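Local coordinates for protein spectinomycin phosphotransferase (Legionella pneumophila serogroup 1, PDB 3I0O) that probably transfers a phosphate group from a nucleotide to the aminocyclitol antibiotic spectinomycin, with a magnesium ion at the nucleotide, at residues A[60-65]-A[230-235]; A[127-132]-A[207-212]. All coordinates share one frame; numbering follows the deposited sequence.

Contact 1: residues A[60-65]-A[230-235]; sequences EINLSI and DWDEPM. With MG (magnesium ion), chain E; ADP (adenosine-5'-diphosphate), chain B.
With chi1 at -63°, Asn62 sets its amide carbon beside its backbone N and reaches from helix 59-71 onto the carbonyl oxygens of Trp231 and Asp232 and the ring of Pro234. Its CB lies 3.0 Å from Trp231 O. The two ends of the amide part: ND2 is 3.0 Å from Asp232 O, while OD1 sits 3.0 Å from Pro234 CD, the two side chains crossing at about a right angle. One turn on, Ile65 (chi1 -66°, CG2 anti to the backbone N) presents CG1 to the proline ring, 3.9 Å from Pro234 CG, and CG2 obliquely to the indole, 4.2 Å from Trp231 CE3. The indole NE1 is hydrogen-bonded to Ile228 O, which limits rotation of the ring.

The far side of the loop carries the metal chemistry. Asp230 OD2 binds magnesium at 2.2 Å; ADP O2A and O3B, a water and Asn217 are further ligands. Asp232 lies near the nucleotide, its OD2 3.8 Å from ADP O1B. A metal-binding Asp230 in an Asp-Trp-Asp sequence after strand 226-228 is consistent with the counterpart of the DFG segment of protein kinases, with helix 59-71 probably in the place of their helix C. The helix meets the loop through close amide approaches and apolar branches, while Asp230 holds magnesium against both phosphates, where the ion would be expected to offset part of their negative charge.

Contact 2: residues A[127-132]-A[207-212]; sequences QIHETS and VLCHSD. With SMI (spectinomycin), chain C.
His129 of helix 115-130 meets strand 206-209 with both a face and an edge of its ring. Val207 CG2 lies over one face in a CH-pi contact, 4.0 Å from the ring centroid and 29° off the normal. At the ring edge, near its plane, CD2 of His129 approaches Leu208 O to 3.1 Å. Cys209 SG stands obliquely to the ring, 4.9 Å from its centroid.

Apolar packing continues beside it, where Ile128 CG2 is 4.1 Å from Leu208 CG; the same methyl is 3.7 Å from Leu208 O.

The polar bonds run along and beyond the segments. His129 ND1 pairs with Tyr267 OH and NE2 with Asp242, fixing the ring's rotation. Asp212 N donates to His210 ND1 at 3.1 Å, in the imidazole plane with an N-H...N angle of 147°. Asp212 OD2 accepts a very short bond of 2.5 Å from spectinomycin O11, and Asp212 OD1 has a salt bridge to Arg284.

A strand running into an H-S-D sequence, with the aspartate at the substrate hydroxyl, is the arrangement of the catalytic loop in aminoglycoside phosphotransferases and their protein-kinase-like relatives, consistent with Asp212 being the catalytic aspartate.

The centres of the two contacts lie 11 Å apart. Along the chain the order is 60-65, 127-132, 207-212, 230-235, so contact 2 falls wholly between the halves of contact 1. The later segments join directly: Cys209 N pairs with Met235 O at 2.8 Å, where strand 206-209 runs antiparallel to strand 235-238, and Ser211 OG is hydrogen-bonded to Glu233 O. The rings of His210 and Trp231 meet edge-to-face. Helix 59-71 lies against the magnesium loop and, through Ile65, touches Leu208; helix 115-130 lies against the strand that leads into the loop whose Asp212 meets spectinomycin. The two loops thus stand side by side, consistent with phosphate transfer between nucleotide and spectinomycin.

Contact 1: residues A[60-65]-A[230-235]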
loop_
_atom_site.group_PDB
_atom_site.type_symbol
_atom_site.label_atom_id
_atom_site.label_comp_id
_atom_site.label_asym_id
_atom_site.label_seq_id
_atom_site.Cartn_x
_atom_site.Cartn_y
_atom_site.Cartn_z
ATOM N N GLU A 60 10.048 13.091 1.480
ATOM C CA GLU A 60 11.478 13.149 1.739
ATOM C C GLU A 60 11.937 12.072 2.715
ATOM O O GLU A 60 13.032 11.526 2.565
ATOM C CB GLU A 60 11.877 14.541 2.234
ATOM C CG GLU A 60 11.888 15.564 1.110
ATOM C CD GLU A 60 12.477 16.896 1.522
ATOM O OE1 GLU A 60 13.603 16.910 2.065
ATOM O OE2 GLU A 60 11.813 17.931 1.290
ATOM N N ILE A 61 11.108 11.747 3.703
ATOM C CA ILE A 61 11.479 10.705 4.650
ATOM C C ILE A 61 11.321 9.316 4.013
ATOM O O ILE A 61 12.024 8.373 4.380
ATOM C CB ILE A 61 10.638 10.772 5.946
ATOM C CG1 ILE A 61 11.102 9.676 6.907
ATOM C CG2 ILE A 61 9.156 10.631 5.632
ATOM C CD1 ILE A 61 10.133 9.380 8.018
ATOM N N ASN A 62 10.400 9.187 3.061
ATOM C CA ASN A 62 10.207 7.913 2.383
ATOM C C ASN A 62 11.319 7.672 1.365
ATOM O O ASN A 62 11.762 6.543 1.190
ATOM C CB ASN A 62 8.848 7.872 1.701
ATOM C CG ASN A 62 7.711 7.963 2.690
ATOM O OD1 ASN A 62 7.794 7.419 3.794
ATOM N ND2 ASN A 62 6.632 8.644 2.303
ATOM N N LEU A 63 11.765 8.727 0.685
ATOM C CA LEU A 63 12.860 8.594 -0.271
ATOM C C LEU A 63 14.065 8.236 0.567
ATOM O O LEU A 63 15.006 7.594 0.110
ATOM C CB LEU A 63 13.135 9.913 -0.993
ATOM C CG LEU A 63 12.133 10.345 -2.058
ATOM C CD1 LEU A 63 12.655 11.574 -2.757
ATOM C CD2 LEU A 63 11.935 9.226 -3.055
ATOM N N SER A 64 14.008 8.675 1.815
ATOM C CA SER A 64 15.051 8.426 2.783
ATOM C C SER A 64 15.167 6.913 3.001
ATOM O O SER A 64 16.271 6.362 3.099
ATOM C CB SER A 64 14.690 9.143 4.082
ATOM O OG SER A 64 15.621 8.888 5.107
ATOM N N ILE A 65 14.021 6.241 3.044
ATOM C CA ILE A 65 13.998 4.803 3.249
ATOM C C ILE A 65 14.505 3.975 2.065
ATOM O O ILE A 65 15.195 2.981 2.274
ATOM C CB ILE A 65 12.584 4.326 3.668
ATOM C CG1 ILE A 65 12.255 4.894 5.047
ATOM C CG2 ILE A 65 12.530 2.809 3.759
ATOM C CD1 ILE A 65 13.266 4.508 6.093
ATOM N N ASP A 230 5.577 1.424 -4.043
ATOM C CA ASP A 230 4.706 2.105 -3.096
ATOM C C ASP A 230 5.375 2.246 -1.729
ATOM O O ASP A 230 4.918 1.670 -0.740
ATOM C CB ASP A 230 3.392 1.322 -2.945
ATOM C CG ASP A 230 2.173 2.223 -2.787
ATOM O OD1 ASP A 230 2.338 3.427 -2.487
ATOM O OD2 ASP A 230 1.042 1.720 -2.960
ATOM N N TRP A 231 6.462 3.007 -1.669
ATOM C CA TRP A 231 7.144 3.222 -0.398
ATOM C C TRP A 231 6.708 4.563 0.190
ATOM O O TRP A 231 7.514 5.478 0.395
ATOM C CB TRP A 231 8.669 3.164 -0.577
ATOM C CG TRP A 231 9.145 1.782 -0.843
ATOM C CD1 TRP A 231 9.269 1.166 -2.061
ATOM C CD2 TRP A 231 9.470 0.794 0.139
ATOM N NE1 TRP A 231 9.648 -0.151 -1.890
ATOM C CE2 TRP A 231 9.778 -0.401 -0.550
ATOM C CE3 TRP A 231 9.530 0.802 1.537
ATOM C CZ2 TRP A 231 10.134 -1.571 0.111
ATOM C CZ3 TRP A 231 9.888 -0.369 2.194
ATOM C CH2 TRP A 231 10.183 -1.540 1.477
ATOM N N ASP A 232 5.415 4.666 0.469
ATOM C CA ASP A 232 4.872 5.894 1.028
ATOM C C ASP A 232 4.532 5.770 2.500
ATOM O O ASP A 232 4.463 6.769 3.205
ATOM C CB ASP A 232 3.615 6.328 0.262
ATOM C CG ASP A 232 3.908 6.707 -1.183
ATOM O OD1 ASP A 232 4.821 7.532 -1.421
ATOM O OD2 ASP A 232 3.213 6.181 -2.076
ATOM N N GLU A 233 4.329 4.544 2.962
ATOM C CA GLU A 233 3.965 4.317 4.356
ATOM C C GLU A 233 4.977 3.523 5.172
ATOM O O GLU A 233 4.588 2.819 6.092
ATOM C CB GLU A 233 2.614 3.595 4.430
ATOM C CG GLU A 233 1.532 4.170 3.519
ATOM C CD GLU A 233 1.065 5.547 3.951
ATOM O OE1 GLU A 233 1.917 6.426 4.210
ATOM O OE2 GLU A 233 -0.164 5.753 4.022
ATOM N N PRO A 234 6.280 3.607 4.850
ATOM C CA PRO A 234 7.175 2.809 5.691
ATOM C C PRO A 234 7.001 3.197 7.162
ATOM O O PRO A 234 6.680 4.336 7.475
ATOM C CB PRO A 234 8.564 3.142 5.133
ATOM C CG PRO A 234 8.399 4.536 4.625
ATOM C CD PRO A 234 7.047 4.473 3.940
ATOM N N MET A 235 7.193 2.236 8.056
ATOM C CA MET A 235 7.033 2.486 9.484
ATOM C C MET A 235 7.843 1.510 10.321
ATOM O O MET A 235 8.430 0.560 9.806
ATOM C CB MET A 235 5.559 2.356 9.889
ATOM C CG MET A 235 5.007 0.941 9.779
ATOM S SD MET A 235 3.414 0.668 10.583
ATOM C CE MET A 235 2.307 0.777 9.281
HETATM MG MG MG E . 0.024 0.820 -4.652
HETATM P PB ADP B . -0.112 4.387 -5.418
HETATM O O1B ADP B . 0.343 4.522 -4.016
HETATM O O2B ADP B . -0.913 5.470 -6.034
HETATM O O3B ADP B . -0.942 3.004 -5.553
HETATM P PA ADP B . 2.076 2.794 -6.426
HETATM O O1A ADP B . 3.473 3.163 -6.112
HETATM O O2A ADP B . 1.427 1.712 -5.654
HETATM O O3A ADP B . 1.183 4.148 -6.357
HETATM O "O5'" ADP B . 1.984 2.419 -7.995
HETATM C "C5'" ADP B . 0.711 2.124 -8.610
HETATM C "C4'" ADP B . 0.891 1.530 -10.015
HETATM O "O4'" ADP B . 1.708 2.378 -10.839
HETATM C "C3'" ADP B . 1.612 0.171 -10.055
HETATM O "O3'" ADP B . 0.641 -0.888 -10.044
HETATM C "C2'" ADP B . 2.286 0.220 -11.435
HETATM O "O2'" ADP B . 1.341 -0.196 -12.442
HETATM C "C1'" ADP B . 2.653 1.697 -11.683
HETATM N N9 ADP B . 4.099 2.020 -11.446
HETATM C C8 ADP B . 4.719 2.396 -10.275
HETATM N N7 ADP B . 5.998 2.605 -10.390
HETATM C C5 ADP B . 6.261 2.353 -11.730
HETATM C C6 ADP B . 7.466 2.395 -12.528
HETATM N N6 ADP B . 8.652 2.723 -12.027
HETATM N N1 ADP B . 7.367 2.080 -13.857
HETATM C C2 ADP B . 6.165 1.746 -14.368
HETATM N N3 ADP B . 4.985 1.674 -13.728
HETATM C C4 ADP B . 5.108 1.995 -12.393
HETATM O O HOH W 1 -0.310 -0.390 -5.960
#

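Contact 2: residues A[127-132]-A[207-212]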
loop_
_atom_site.group_PDB
_atom_site.type_symbol
_atom_site.label_atom_id
_atom_site.label_comp_id
_atom_site.label_asym_id
_atom_site.label_seq_id
_atom_site.Cartn_x
_atom_site.Cartn_y
_atom_site.Cartn_z
ATOM N N GLN A 127 15.440 -9.157 4.323
ATOM C CA GLN A 127 16.510 -8.161 4.193
ATOM C C GLN A 127 16.049 -6.793 4.701
ATOM O O GLN A 127 16.768 -6.122 5.447
ATOM C CB GLN A 127 16.934 -8.011 2.732
ATOM C CG GLN A 127 18.118 -8.839 2.296
ATOM C CD GLN A 127 18.515 -8.534 0.856
ATOM O OE1 GLN A 127 17.922 -9.056 -0.096
ATOM N NE2 GLN A 127 19.511 -7.663 0.692
ATOM N N ILE A 128 14.853 -6.382 4.276
ATOM C CA ILE A 128 14.283 -5.104 4.688
ATOM C C ILE A 128 14.102 -5.074 6.199
ATOM O O ILE A 128 14.472 -4.106 6.855
ATOM C CB ILE A 128 12.913 -4.861 4.040
ATOM C CG1 ILE A 128 13.059 -4.790 2.523
ATOM C CG2 ILE A 128 12.307 -3.583 4.586
ATOM C CD1 ILE A 128 11.740 -4.884 1.784
ATOM N N HIS A 129 13.524 -6.135 6.750
ATOM C CA HIS A 129 13.320 -6.203 8.191
ATOM C C HIS A 129 14.635 -6.216 8.973
ATOM O O HIS A 129 14.718 -5.630 10.044
ATOM C CB HIS A 129 12.489 -7.436 8.551
ATOM C CG HIS A 129 11.072 -7.364 8.075
ATOM N ND1 HIS A 129 10.213 -8.441 8.124
ATOM C CD2 HIS A 129 10.364 -6.342 7.539
ATOM C CE1 HIS A 129 9.038 -8.087 7.637
ATOM N NE2 HIS A 129 9.104 -6.817 7.276
ATOM N N GLU A 130 15.661 -6.871 8.432
ATOM C CA GLU A 130 16.952 -6.950 9.109
ATOM C C GLU A 130 17.725 -5.649 8.962
ATOM O O GLU A 130 18.721 -5.438 9.652
ATOM C CB GLU A 130 17.790 -8.105 8.551
ATOM C CG GLU A 130 17.226 -9.497 8.822
ATOM C CD GLU A 130 17.593 -10.049 10.194
ATOM O OE1 GLU A 130 17.389 -9.344 11.208
ATOM O OE2 GLU A 130 18.081 -11.200 10.255
ATOM N N THR A 131 17.259 -4.771 8.077
ATOM C CA THR A 131 17.942 -3.503 7.850
ATOM C C THR A 131 17.937 -2.559 9.050
ATOM O O THR A 131 16.887 -2.236 9.600
ATOM C CB THR A 131 17.356 -2.766 6.628
ATOM O OG1 THR A 131 17.707 -3.477 5.433
ATOM C CG2 THR A 131 17.898 -1.339 6.552
ATOM N N SER A 132 19.133 -2.120 9.438
ATOM C CA SER A 132 19.325 -1.216 10.569
ATOM C C SER A 132 19.004 0.218 10.174
ATOM O O SER A 132 19.498 0.716 9.160
ATOM C CB SER A 132 20.769 -1.302 11.071
ATOM O OG SER A 132 21.008 -0.331 12.074
ATOM N N VAL A 207 10.690 -3.642 13.593
ATOM C CA VAL A 207 11.633 -3.561 12.475
ATOM C C VAL A 207 11.093 -2.625 11.388
ATOM O O VAL A 207 9.949 -2.176 11.463
ATOM C CB VAL A 207 11.866 -4.939 11.840
ATOM C CG1 VAL A 207 12.334 -5.927 12.893
ATOM C CG2 VAL A 207 10.589 -5.423 11.180
ATOM N N LEU A 208 11.916 -2.322 10.388
ATOM C CA LEU A 208 11.473 -1.461 9.295
ATOM C C LEU A 208 10.435 -2.226 8.474
ATOM O O LEU A 208 10.723 -3.295 7.922
ATOM C CB LEU A 208 12.648 -1.057 8.387
ATOM C CG LEU A 208 12.286 -0.295 7.099
ATOM C CD1 LEU A 208 11.596 1.003 7.449
ATOM C CD2 LEU A 208 13.523 -0.003 6.279
ATOM N N CYS A 209 9.229 -1.681 8.400
ATOM C CA CYS A 209 8.157 -2.318 7.648
ATOM C C CYS A 209 7.643 -1.483 6.482
ATOM O O CYS A 209 7.633 -0.249 6.526
ATOM C CB CYS A 209 6.980 -2.641 8.574
ATOM S SG CYS A 209 7.317 -3.910 9.834
ATOM N N HIS A 210 7.214 -2.174 5.435
ATOM C CA HIS A 210 6.653 -1.526 4.266
ATOM C C HIS A 210 5.263 -1.054 4.692
ATOM O O HIS A 210 4.873 0.081 4.436
ATOM C CB HIS A 210 6.559 -2.536 3.117
ATOM C CG HIS A 210 6.039 -1.959 1.839
ATOM N ND1 HIS A 210 4.710 -1.650 1.649
ATOM C CD2 HIS A 210 6.669 -1.647 0.681
ATOM C CE1 HIS A 210 4.543 -1.176 0.427
ATOM N NE2 HIS A 210 5.716 -1.164 -0.180
ATOM N N SER A 211 4.544 -1.957 5.357
ATOM C CA SER A 211 3.202 -1.722 5.896
ATOM C C SER A 211 2.057 -1.976 4.914
ATOM O O SER A 211 0.904 -2.142 5.319
ATOM C CB SER A 211 3.075 -0.295 6.441
ATOM O OG SER A 211 2.614 0.585 5.433
ATOM N N ASP A 212 2.367 -2.022 3.628
ATOM C CA ASP A 212 1.319 -2.212 2.649
ATOM C C ASP A 212 1.809 -3.064 1.477
ATOM O O ASP A 212 1.504 -2.783 0.321
ATOM C CB ASP A 212 0.859 -0.826 2.189
ATOM C CG ASP A 212 -0.390 -0.867 1.324
ATOM O OD1 ASP A 212 -1.369 -1.557 1.700
ATOM O OD2 ASP A 212 -0.388 -0.185 0.273
HETATM O O1 SMI C . -5.663 -2.030 -2.911
HETATM C C2 SMI C . -6.735 -2.643 -3.676
HETATM C C2M SMI C . -6.735 -2.049 -5.079
HETATM C C3 SMI C . -8.118 -2.397 -2.966
HETATM C C4 SMI C . -7.987 -3.003 -1.591
HETATM C C5 SMI C . -6.904 -2.178 -0.927
HETATM O O5 SMI C . -6.781 -2.698 0.400
HETATM C C6 SMI C . -5.580 -2.536 -1.549
HETATM O O1B SMI C . -7.188 -0.787 -0.847
HETATM O O2B SMI C . -4.484 -1.736 -1.065
HETATM C C7 SMI C . -6.138 -0.139 -0.173
HETATM C C8 SMI C . -6.483 1.356 -0.043
HETATM N N8 SMI C . -7.759 1.427 0.703
HETATM C C8M SMI C . -8.194 2.818 0.872
HETATM C C9 SMI C . -5.324 2.052 0.743
HETATM O O9 SMI C . -5.203 1.449 2.043
HETATM C C10 SMI C . -3.978 1.875 -0.028
HETATM N N10 SMI C . -2.921 2.435 0.645
HETATM C C1M SMI C . -3.064 3.882 0.854
HETATM C C11 SMI C . -3.699 0.383 -0.202
HETATM O O11 SMI C . -2.497 0.240 -0.923
HETATM C C12 SMI C . -4.818 -0.320 -0.948
HETATM O O4A SMI C . -9.170 -2.927 -0.787
HETATM O O4B SMI C . -7.797 -4.309 -1.969
#